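Molybdenum cofactor biosynthesis protein C 2 (Mycobacterium tuberculosis, PDB 4FDF) probably catalyses the conversion of (8S)-3',8-cyclo-7,8-dihydroguanosine 5'-triphosphate to cyclic pyranopterin monophosphate, a step in molybdenum cofactor biosynthesis. Local coordinates at the interface of chains A and B and the interface of chains A and C. Residues are numbered along the deposited sequence; one frame, centred on the assembly and turned at random. Chains: chain A/B/C, Molybdenum cofactor biosynthesis protein C 2.

Contacts 1 and 3 lie close together, the centres of their C-alpha atoms about 7 Å apart, and share A:Ile84, A:Pro85 and A:Leu86, so one loop of chain A meets chain B and chain C at once. Contact 2 is remote, about 30 Å from contact 1 and 25 Å from contact 3 by the same measure, yet it belongs with contact 3 to the two-fold symmetric interface of chains A and C. Both use helix 121-139 of chain C. The protein is a hexamer, a trimer of dimers; the interface of chains A and B is not an exact two-fold, so it probably joins one dimer to the next.

Contact 1: the interface of chains A and B. Residues chain A 26, 81, 84-87; chain B 74, 78, 94-95.
B:Lys78 reaches across to chain A and ends among three backbone carbonyls of the segment from A:Ser81 to A:Cys87. From CB the chain runs straight to CD, then bends at chi3 (-88°), which turns the tip into the carbonyl cluster. CD packs against the carbonyl oxygen of A:Cys87. CE lies beside A:Pro85 O and, tip to tip, about 4.0 Å from CE of the poorly ordered A:Met26. The amine nitrogen NZ donates hydrogen bonds to A:Ser81 O at 2.8 Å, to A:Pro85 O at 2.7 Å and to A:Cys87 O at 2.8 Å. The first and last are approached in the carbonyl plane, A:Ser81 on a lone pair; at A:Pro85 the nitrogen stands 58° out of the plane. Three converging oxygens fix the rotation of the tip and would suit a positive charge on NZ. Beside it, A:Leu86 CD2 touches B:Ile74 CD1 at 3.7 Å. Contacts of A:Met26 are approximate: CE lies near B:Ile74 CG2, and CG near the start of strand 94-101 of chain B. The site ties the loop carrying predicted substrate-binding residues to helix 65-78 of a neighbouring subunit, and so probably helps hold that loop in shape within the hexamer.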
ATOM      1  N   MET A  26     -18.763  -9.433   4.561  1.00 77.46           N
ATOM      2  CA  MET A  26     -19.281  -8.174   4.028  1.00 77.96           C
ATOM      3  C   MET A  26     -20.639  -8.354   3.340  1.00 76.27           C
ATOM      4  O   MET A  26     -21.067  -9.483   3.082  1.00 72.27           O
ATOM      5  CB  MET A  26     -18.254  -7.464   3.122  1.00 76.97           C
ATOM      6  CG  MET A  26     -17.721  -8.245   1.924  1.00 75.86           C
ATOM      7  SD  MET A  26     -16.756  -7.181   0.802  1.00 77.18           S
ATOM      8  CE  MET A  26     -15.333  -6.754   1.813  1.00 73.34           C
ATOM      9  N   SER A  81     -11.052   1.205   1.811  1.00 35.63           N
ATOM     10  CA  SER A  81     -11.211  -0.233   1.694  1.00 38.25           C
ATOM     11  C   SER A  81      -9.917  -0.966   2.029  1.00 39.92           C
ATOM     12  O   SER A  81      -9.967  -2.135   2.404  1.00 43.36           O
ATOM     13  CB  SER A  81     -11.745  -0.624   0.306  1.00 39.78           C
ATOM     14  OG  SER A  81     -10.781  -0.410  -0.707  1.00 39.30           O
ATOM     15  N   ILE A  84     -10.315  -0.507   6.359  1.00 35.79           N
ATOM     16  CA  ILE A  84     -11.459  -1.031   7.058  1.00 35.55           C
ATOM     17  C   ILE A  84     -11.864  -2.328   6.375  1.00 36.11           C
ATOM     18  O   ILE A  84     -12.387  -2.300   5.255  1.00 36.40           O
ATOM     19  CB  ILE A  84     -12.589   0.002   7.076  1.00 36.24           C
ATOM     20  CG1 ILE A  84     -12.020   1.349   7.534  1.00 36.35           C
ATOM     21  CG2 ILE A  84     -13.721  -0.471   7.990  1.00 35.61           C
ATOM     22  CD1 ILE A  84     -13.030   2.458   7.603  1.00 38.81           C
ATOM     23  N   PRO A  85     -11.597  -3.468   7.048  1.00 36.80           N
ATOM     24  CA  PRO A  85     -11.609  -4.821   6.469  1.00 37.17           C
ATOM     25  C   PRO A  85     -12.860  -5.148   5.653  1.00 38.02           C
ATOM     26  O   PRO A  85     -12.734  -5.706   4.568  1.00 37.81           O
ATOM     27  CB  PRO A  85     -11.513  -5.727   7.700  1.00 35.91           C
ATOM     28  CG  PRO A  85     -10.771  -4.894   8.692  1.00 34.88           C
ATOM     29  CD  PRO A  85     -11.252  -3.499   8.482  1.00 35.15           C
ATOM     30  N   LEU A  86     -14.040  -4.779   6.157  1.00 38.47           N
ATOM     31  CA  LEU A  86     -15.297  -5.163   5.520  1.00 41.25           C
ATOM     32  C   LEU A  86     -15.907  -4.119   4.581  1.00 42.18           C
ATOM     33  O   LEU A  86     -17.022  -4.301   4.094  1.00 45.17           O
ATOM     34  CB  LEU A  86     -16.318  -5.659   6.558  1.00 41.53           C
ATOM     35  CG  LEU A  86     -15.972  -6.956   7.303  1.00 43.49           C
ATOM     36  CD1 LEU A  86     -17.222  -7.543   7.971  1.00 46.48           C
ATOM     37  CD2 LEU A  86     -15.356  -8.001   6.379  1.00 43.75           C
ATOM     38  N   CYS A  87     -15.168  -3.050   4.310  1.00 42.80           N
ATOM     39  CA  CYS A  87     -15.602  -2.050   3.340  1.00 45.97           C
ATOM     40  C   CYS A  87     -15.275  -2.482   1.926  1.00 46.55           C
ATOM     41  O   CYS A  87     -14.277  -3.167   1.688  1.00 46.33           O
ATOM     42  CB  CYS A  87     -14.925  -0.709   3.596  1.00 48.03           C
ATOM     43  SG  CYS A  87     -15.646   0.222   4.918  1.00 51.99           S
TER
ATOM     44  N   ILE B  74      -9.961 -11.653   3.458  1.00 31.27           N
ATOM     45  CA  ILE B  74     -10.936 -10.699   2.911  1.00 33.78           C
ATOM     46  C   ILE B  74     -10.241  -9.455   2.342  1.00 33.75           C
ATOM     47  O   ILE B  74     -10.554  -9.016   1.233  1.00 34.98           O
ATOM     48  CB  ILE B  74     -12.013 -10.297   3.947  1.00 34.02           C
ATOM     49  CG1 ILE B  74     -13.033 -11.424   4.109  1.00 35.81           C
ATOM     50  CG2 ILE B  74     -12.730  -8.989   3.517  1.00 32.72           C
ATOM     51  CD1 ILE B  74     -13.904 -11.309   5.388  1.00 35.41           C
ATOM     52  N   LYS B  78      -9.282  -7.874  -1.954  1.00 34.78           N
ATOM     53  CA  LYS B  78      -9.369  -6.496  -2.472  1.00 36.76           C
ATOM     54  C   LYS B  78      -8.041  -5.984  -3.034  1.00 36.80           C
ATOM     55  O   LYS B  78      -8.027  -5.080  -3.869  1.00 37.20           O
ATOM     56  CB  LYS B  78      -9.895  -5.538  -1.386  1.00 35.50           C
ATOM     57  CG  LYS B  78     -11.368  -5.774  -1.015  1.00 35.12           C
ATOM     58  CD  LYS B  78     -11.861  -4.800   0.045  1.00 36.61           C
ATOM     59  CE  LYS B  78     -11.586  -5.322   1.467  1.00 37.25           C
ATOM     60  NZ  LYS B  78     -11.833  -4.262   2.490  1.00 38.92           N
ATOM     61  N   GLY B  94     -18.818  -8.652  -2.852  1.00 44.69           N
ATOM     62  CA  GLY B  94     -18.915  -9.423  -1.624  1.00 43.49           C
ATOM     63  C   GLY B  94     -17.793 -10.439  -1.581  1.00 40.72           C
ATOM     64  O   GLY B  94     -17.353 -10.922  -2.628  1.00 39.16           O
ATOM     65  N   VAL B  95     -17.317 -10.745  -0.372  1.00 39.48           N
ATOM     66  CA  VAL B  95     -16.214 -11.688  -0.173  1.00 39.92           C
ATOM     67  C   VAL B  95     -16.446 -12.462   1.116  1.00 42.33           C
ATOM     68  O   VAL B  95     -16.570 -11.875   2.199  1.00 43.85           O
ATOM     69  CB  VAL B  95     -14.812 -10.995  -0.099  1.00 38.70           C
ATOM     70  CG1 VAL B  95     -13.702 -12.031   0.055  1.00 37.96           C
ATOM     71  CG2 VAL B  95     -14.542 -10.125  -1.311  1.00 36.02           C
TER

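Contact 2: the interface of chains A and C. Residues chain A 136, 140, 144-146; chain C 121-122, 125, 153, 156, 164, 166.
A:Tyr136 lies between C:Met122 and C:Leu125 of a helix and C:Val153 of a strand. Its CG stands anti to the backbone N (chi1 178°), which sends the ring toward the partner. C:Met122 SD lies at the ring edge, in plane, 3.5 Å from CD2. C:Leu125 CD1 sits off one side of the ring plane, 3.4 Å from CE2, and C:Val153 CG2 lies off that same side at OH. A:Pro144 CG sits just outside the NE1–CZ2 edge of the C:Trp164 indole, 3.9 Å from NE1, on the side where C:Lys156 CE lies over the rim. The aliphatic CD of A:Lys140 rests 3.4 Å from C:Glu121 OE1, but A:Lys140 NZ is 5.1 Å from that oxygen, so the charged atoms do not touch.

Direct hydrogen bonds anchor the far end. The guanidinium of C:Arg166 grips C:Val153 O side-on with NE and NH2, which fixes its rotation, and NH2 also donates to A:Gly145 O at 3.2 Å; that oxygen is in the guanidinium plane, but the nitrogen stands 46° above the carbonyl plane. The phenol OH of A:Tyr136 donates to A:Pro144 O at 2.8 Å on a lone pair, bracing its own loop.

Water 1 bridges A:Tyr136 OH, C:Glu121 OE1 and C:Lys156 NZ.

In the fold, the end of helix 121-139 and the following loop of chain A dock against the start of helix 121-139, strand 147-156 and the C-terminal segment of chain C.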
ATOM      1  N   TYR A 136      -2.660  16.548  14.181  1.00 33.65           N
ATOM      2  CA  TYR A 136      -2.036  16.203  15.460  1.00 33.75           C
ATOM      3  C   TYR A 136      -0.549  15.930  15.288  1.00 34.87           C
ATOM      4  O   TYR A 136       0.269  16.343  16.111  1.00 34.19           O
ATOM      5  CB  TYR A 136      -2.717  14.999  16.137  1.00 33.78           C
ATOM      6  CG  TYR A 136      -2.012  14.631  17.429  1.00 33.58           C
ATOM      7  CD1 TYR A 136      -2.413  15.178  18.648  1.00 33.60           C
ATOM      8  CD2 TYR A 136      -0.911  13.792  17.421  1.00 33.26           C
ATOM      9  CE1 TYR A 136      -1.736  14.882  19.831  1.00 32.53           C
ATOM     10  CE2 TYR A 136      -0.233  13.495  18.585  1.00 32.04           C
ATOM     11  CZ  TYR A 136      -0.654  14.034  19.789  1.00 30.97           C
ATOM     12  OH  TYR A 136       0.034  13.724  20.945  1.00 30.32           O
ATOM     13  N   LYS A 140       2.042  17.936  17.574  1.00 39.91           N
ATOM     14  CA  LYS A 140       2.287  17.141  18.790  1.00 38.44           C
ATOM     15  C   LYS A 140       3.481  17.602  19.652  1.00 39.66           C
ATOM     16  O   LYS A 140       3.475  17.414  20.874  1.00 35.21           O
ATOM     17  CB  LYS A 140       2.401  15.645  18.455  1.00 38.79           C
ATOM     18  CG  LYS A 140       3.636  15.263  17.640  1.00 38.75           C
ATOM     19  CD  LYS A 140       3.701  13.771  17.413  1.00 38.11           C
ATOM     20  CE  LYS A 140       5.002  13.391  16.746  1.00 38.36           C
ATOM     21  NZ  LYS A 140       4.998  13.761  15.311  1.00 39.35           N
ATOM     22  N   PRO A 144       1.118  18.119  23.028  1.00 40.37           N
ATOM     23  CA  PRO A 144       0.969  16.662  23.011  1.00 38.38           C
ATOM     24  C   PRO A 144      -0.365  16.177  23.589  1.00 38.26           C
ATOM     25  O   PRO A 144      -0.823  15.088  23.238  1.00 37.25           O
ATOM     26  CB  PRO A 144       2.165  16.182  23.838  1.00 38.07           C
ATOM     27  CG  PRO A 144       2.495  17.331  24.718  1.00 39.73           C
ATOM     28  CD  PRO A 144       2.218  18.550  23.908  1.00 39.39           C
ATOM     29  N   GLY A 145      -1.002  16.990  24.424  1.00 34.79           N
ATOM     30  CA  GLY A 145      -2.311  16.643  24.971  1.00 35.57           C
ATOM     31  C   GLY A 145      -3.501  16.921  24.065  1.00 35.15           C
ATOM     32  O   GLY A 145      -4.641  16.624  24.432  1.00 33.61           O
ATOM     33  N   ALA A 146      -3.249  17.493  22.886  1.00 33.25           N
ATOM     34  CA  ALA A 146      -4.317  17.766  21.917  1.00 34.05           C
ATOM     35  C   ALA A 146      -5.231  16.544  21.692  1.00 35.37           C
ATOM     36  O   ALA A 146      -4.743  15.406  21.636  1.00 37.07           O
ATOM     37  CB  ALA A 146      -3.718  18.250  20.601  1.00 31.85           C
TER
ATOM     38  N   GLU C 121       3.820   7.440  19.406  1.00 35.49           N
ATOM     39  CA  GLU C 121       2.464   7.862  19.737  1.00 35.69           C
ATOM     40  C   GLU C 121       1.549   7.976  18.512  1.00 34.94           C
ATOM     41  O   GLU C 121       0.341   7.792  18.635  1.00 34.86           O
ATOM     42  CB  GLU C 121       2.452   9.140  20.587  1.00 36.64           C
ATOM     43  CG  GLU C 121       2.945  10.416  19.899  1.00 39.47           C
ATOM     44  CD  GLU C 121       4.441  10.665  20.041  1.00 39.80           C
ATOM     45  OE1 GLU C 121       4.837  11.847  20.023  1.00 42.43           O
ATOM     46  OE2 GLU C 121       5.226   9.699  20.147  1.00 39.85           O
ATOM     47  N   MET C 122       2.114   8.245  17.338  1.00 33.16           N
ATOM     48  CA  MET C 122       1.304   8.337  16.122  1.00 32.91           C
ATOM     49  C   MET C 122       0.678   7.010  15.722  1.00 33.27           C
ATOM     50  O   MET C 122      -0.508   6.950  15.352  1.00 34.93           O
ATOM     51  CB  MET C 122       2.097   8.935  14.950  1.00 34.71           C
ATOM     52  CG  MET C 122       2.369  10.452  15.064  1.00 34.81           C
ATOM     53  SD  MET C 122       0.958  11.473  15.603  1.00 36.76           S
ATOM     54  CE  MET C 122      -0.354  10.933  14.490  1.00 31.28           C
ATOM     55  N   LEU C 125      -2.108   6.163  18.157  1.00 28.65           N
ATOM     56  CA  LEU C 125      -3.307   6.941  17.804  1.00 30.26           C
ATOM     57  C   LEU C 125      -3.998   6.435  16.526  1.00 29.89           C
ATOM     58  O   LEU C 125      -5.232   6.400  16.448  1.00 30.80           O
ATOM     59  CB  LEU C 125      -2.951   8.419  17.642  1.00 28.38           C
ATOM     60  CG  LEU C 125      -2.579   9.187  18.905  1.00 30.42           C
ATOM     61  CD1 LEU C 125      -1.838  10.466  18.519  1.00 30.64           C
ATOM     62  CD2 LEU C 125      -3.796   9.498  19.774  1.00 28.96           C
ATOM     63  N   VAL C 153      -3.501  10.690  23.455  1.00 30.75           N
ATOM     64  CA  VAL C 153      -2.332   9.998  24.002  1.00 31.81           C
ATOM     65  C   VAL C 153      -2.457   9.885  25.519  1.00 32.71           C
ATOM     66  O   VAL C 153      -2.733  10.867  26.211  1.00 33.08           O
ATOM     67  CB  VAL C 153      -1.018  10.709  23.626  1.00 32.78           C
ATOM     68  CG1 VAL C 153       0.188  10.052  24.328  1.00 32.53           C
ATOM     69  CG2 VAL C 153      -0.833  10.713  22.094  1.00 31.86           C
ATOM     70  N   LYS C 156       3.586   7.992  27.201  1.00 41.79           N
ATOM     71  CA  LYS C 156       4.771   7.800  26.363  1.00 46.04           C
ATOM     72  C   LYS C 156       5.978   7.559  27.260  1.00 52.08           C
ATOM     73  O   LYS C 156       6.188   8.281  28.242  1.00 50.77           O
ATOM     74  CB  LYS C 156       5.066   9.022  25.493  1.00 45.50           C
ATOM     75  CG  LYS C 156       3.970   9.438  24.523  1.00 47.91           C
ATOM     76  CD  LYS C 156       4.363  10.726  23.793  1.00 47.43           C
ATOM     77  CE  LYS C 156       4.219  11.947  24.699  1.00 49.89           C
ATOM     78  NZ  LYS C 156       4.759  13.196  24.071  1.00 52.11           N
ATOM     79  N   TRP C 164       6.122  10.471  30.169  1.00 48.30           N
ATOM     80  CA  TRP C 164       4.950  11.302  29.886  1.00 48.59           C
ATOM     81  C   TRP C 164       3.692  10.534  30.164  1.00 48.26           C
ATOM     82  O   TRP C 164       3.534   9.400  29.712  1.00 48.48           O
ATOM     83  CB  TRP C 164       4.973  11.751  28.430  1.00 46.28           C
ATOM     84  CG  TRP C 164       4.090  12.939  28.134  1.00 44.85           C
ATOM     85  CD1 TRP C 164       4.467  14.273  28.072  1.00 44.28           C
ATOM     86  CD2 TRP C 164       2.647  12.937  27.843  1.00 44.72           C
ATOM     87  NE1 TRP C 164       3.394  15.071  27.779  1.00 44.51           N
ATOM     88  CE2 TRP C 164       2.275  14.332  27.622  1.00 43.77           C
ATOM     89  CE3 TRP C 164       1.662  11.950  27.753  1.00 46.96           C
ATOM     90  CZ2 TRP C 164       0.971  14.709  27.325  1.00 47.13           C
ATOM     91  CZ3 TRP C 164       0.350  12.340  27.445  1.00 48.61           C
ATOM     92  CH2 TRP C 164       0.015  13.689  27.238  1.00 48.00           C
ATOM     93  N   ARG C 166      -0.711  11.308  30.844  1.00 49.06           N
ATOM     94  CA  ARG C 166      -1.805  12.271  30.869  1.00 53.55           C
ATOM     95  C   ARG C 166      -2.387  12.424  32.281  1.00 55.42           C
ATOM     96  O   ARG C 166      -2.562  11.450  33.017  1.00 56.06           O
ATOM     97  CB  ARG C 166      -2.893  11.873  29.863  1.00 52.26           C
ATOM     98  CG  ARG C 166      -4.108  12.787  29.854  1.00 53.81           C
ATOM     99  CD  ARG C 166      -5.094  12.415  28.753  1.00 51.87           C
ATOM    100  NE  ARG C 166      -4.470  12.588  27.451  1.00 54.00           N
ATOM    101  CZ  ARG C 166      -4.648  13.627  26.644  1.00 52.00           C
ATOM    102  NH1 ARG C 166      -5.477  14.619  26.961  1.00 47.74           N
ATOM    103  NH2 ARG C 166      -3.994  13.657  25.493  1.00 53.62           N
TER
HETATM  104  O   HOH W   1       2.989  13.496  21.653  1.00 41.36           O

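Contact 3: the interface of chains A and C. Residues chain A 24, 83-86; chain C 68, 72, 134, 137-138.
The CG–CD edge of A:Pro85, a puckered ring, enters between C:Ala72 and C:Thr134. C:Ala72 CB meets this edge 3.6 Å from CD; the methyls of C:Thr68 and C:Thr134 meet it from the other side of the ring plane, C:Thr68 CG2 lying 3.9 Å from CG. The carboxylate of C:Asp137, the predicted active-site residue, is the flat group here. A:Ile84 CG2 lies over one of its faces and touches C:Asp137 CB at 3.7 Å, and OD2 points toward A:Leu86 CB. C:Asp137 CG is anti to the backbone N (chi1 -174°), which swings the carboxylate out from its helix toward this loop.

A:Leu86 and C:Met138 meet at about a right angle. The methionine chain, bent at chi2 and chi3, brings its methyl CE to 3.4 Å from A:Leu86 CD1, a close-packed pair.

No direct polar bond crosses among the residues here; two waters bridge the chains. Water 3 lies 2.9 Å from the backbone A:Leu86 N and 2.7 Å from C:Asp137 OD2, linking a predicted substrate-binding residue of one subunit to the predicted catalytic aspartate of the other. Water 2 similarly joins the backbone oxygens of A:Leu83 and C:Ala72. This pairing suggests that the active site is built across the dimer.

In the fold, the loop after helix 80-83 of chain A lies along helix 65-83 and the C-terminal part of helix 121-139 of chain C, with a twin contact where the chains exchange roles.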
ATOM      1  N   ALA A  24     -16.574 -12.882  10.443  1.00 65.70           N
ATOM      2  CA  ALA A  24     -17.045 -11.717   9.677  1.00 69.46           C
ATOM      3  C   ALA A  24     -17.584 -12.088   8.289  1.00 71.79           C
ATOM      4  O   ALA A  24     -17.485 -13.240   7.857  1.00 69.81           O
ATOM      5  CB  ALA A  24     -15.908 -10.685   9.543  1.00 65.75           C
ATOM      6  N   LEU A  83      -8.137  -0.077   4.587  1.00 36.05           N
ATOM      7  CA  LEU A  83      -8.004   0.093   6.036  1.00 33.39           C
ATOM      8  C   LEU A  83      -9.080  -0.638   6.826  1.00 34.85           C
ATOM      9  O   LEU A  83      -8.808  -1.285   7.842  1.00 34.63           O
ATOM     10  CB  LEU A  83      -8.083   1.589   6.381  1.00 33.40           C
ATOM     11  CG  LEU A  83      -6.993   2.518   5.814  1.00 33.20           C
ATOM     12  CD1 LEU A  83      -7.379   3.982   5.955  1.00 30.05           C
ATOM     13  CD2 LEU A  83      -5.647   2.235   6.515  1.00 32.40           C
ATOM     14  N   ILE A  84     -10.315  -0.507   6.359  1.00 35.79           N
ATOM     15  CA  ILE A  84     -11.459  -1.031   7.058  1.00 35.55           C
ATOM     16  C   ILE A  84     -11.864  -2.328   6.375  1.00 36.11           C
ATOM     17  O   ILE A  84     -12.387  -2.300   5.255  1.00 36.40           O
ATOM     18  CB  ILE A  84     -12.589   0.002   7.076  1.00 36.24           C
ATOM     19  CG1 ILE A  84     -12.020   1.349   7.534  1.00 36.35           C
ATOM     20  CG2 ILE A  84     -13.721  -0.471   7.990  1.00 35.61           C
ATOM     21  CD1 ILE A  84     -13.030   2.458   7.603  1.00 38.81           C
ATOM     22  N   PRO A  85     -11.597  -3.468   7.048  1.00 36.80           N
ATOM     23  CA  PRO A  85     -11.609  -4.821   6.469  1.00 37.17           C
ATOM     24  C   PRO A  85     -12.860  -5.148   5.653  1.00 38.02           C
ATOM     25  O   PRO A  85     -12.734  -5.706   4.568  1.00 37.81           O
ATOM     26  CB  PRO A  85     -11.513  -5.727   7.700  1.00 35.91           C
ATOM     27  CG  PRO A  85     -10.771  -4.894   8.692  1.00 34.88           C
ATOM     28  CD  PRO A  85     -11.252  -3.499   8.482  1.00 35.15           C
ATOM     29  N   LEU A  86     -14.040  -4.779   6.157  1.00 38.47           N
ATOM     30  CA  LEU A  86     -15.297  -5.163   5.520  1.00 41.25           C
ATOM     31  C   LEU A  86     -15.907  -4.119   4.581  1.00 42.18           C
ATOM     32  O   LEU A  86     -17.022  -4.301   4.094  1.00 45.17           O
ATOM     33  CB  LEU A  86     -16.318  -5.659   6.558  1.00 41.53           C
ATOM     34  CG  LEU A  86     -15.972  -6.956   7.303  1.00 43.49           C
ATOM     35  CD1 LEU A  86     -17.222  -7.543   7.971  1.00 46.48           C
ATOM     36  CD2 LEU A  86     -15.356  -8.001   6.379  1.00 43.75           C
TER
ATOM     37  N   THR C  68     -12.483  -8.130  14.565  1.00 35.80           N
ATOM     38  CA  THR C  68     -12.243  -7.462  13.290  1.00 36.14           C
ATOM     39  C   THR C  68     -11.511  -6.130  13.511  1.00 35.30           C
ATOM     40  O   THR C  68     -10.551  -5.819  12.805  1.00 33.33           O
ATOM     41  CB  THR C  68     -13.553  -7.291  12.466  1.00 37.15           C
ATOM     42  OG1 THR C  68     -14.109  -8.583  12.197  1.00 39.01           O
ATOM     43  CG2 THR C  68     -13.303  -6.588  11.127  1.00 36.21           C
ATOM     44  N   ALA C  72      -7.778  -4.763  12.416  1.00 32.38           N
ATOM     45  CA  ALA C  72      -7.669  -3.523  11.625  1.00 32.72           C
ATOM     46  C   ALA C  72      -6.756  -2.476  12.296  1.00 32.60           C
ATOM     47  O   ALA C  72      -5.956  -1.798  11.615  1.00 29.57           O
ATOM     48  CB  ALA C  72      -9.057  -2.941  11.340  1.00 33.17           C
ATOM     49  N   THR C 134     -13.434   0.891  12.346  1.00 30.52           N
ATOM     50  CA  THR C 134     -13.823  -0.472  12.039  1.00 30.45           C
ATOM     51  C   THR C 134     -14.976  -0.923  12.933  1.00 32.29           C
ATOM     52  O   THR C 134     -15.893  -1.598  12.460  1.00 30.83           O
ATOM     53  CB  THR C 134     -12.627  -1.427  12.140  1.00 29.55           C
ATOM     54  OG1 THR C 134     -11.651  -1.034  11.169  1.00 29.35           O
ATOM     55  CG2 THR C 134     -13.057  -2.865  11.874  1.00 29.73           C
ATOM     56  N   ASP C 137     -17.944   0.630  11.406  1.00 36.82           N
ATOM     57  CA  ASP C 137     -18.362  -0.105  10.224  1.00 37.91           C
ATOM     58  C   ASP C 137     -19.193  -1.346  10.594  1.00 38.53           C
ATOM     59  O   ASP C 137     -20.107  -1.717   9.872  1.00 39.24           O
ATOM     60  CB  ASP C 137     -17.162  -0.519   9.369  1.00 37.24           C
ATOM     61  CG  ASP C 137     -17.588  -1.156   8.051  1.00 36.86           C
ATOM     62  OD1 ASP C 137     -18.287  -0.483   7.265  1.00 36.92           O
ATOM     63  OD2 ASP C 137     -17.264  -2.341   7.818  1.00 36.65           O
ATOM     64  N   MET C 138     -18.863  -1.976  11.716  1.00 38.29           N
ATOM     65  CA  MET C 138     -19.533  -3.192  12.131  1.00 43.11           C
ATOM     66  C   MET C 138     -20.904  -2.914  12.748  1.00 43.57           C
ATOM     67  O   MET C 138     -21.768  -3.794  12.759  1.00 43.99           O
ATOM     68  CB  MET C 138     -18.665  -3.980  13.127  1.00 43.04           C
ATOM     69  CG  MET C 138     -17.269  -4.343  12.634  1.00 46.35           C
ATOM     70  SD  MET C 138     -17.186  -5.685  11.431  1.00 49.10           S
ATOM     71  CE  MET C 138     -17.703  -4.830   9.973  1.00 45.43           C
TER
HETATM   72  O   HOH W   2      -6.243  -1.628   8.886  1.00 28.01           O
HETATM   73  O   HOH W   3     -15.136  -3.815   8.708  1.00 33.12           O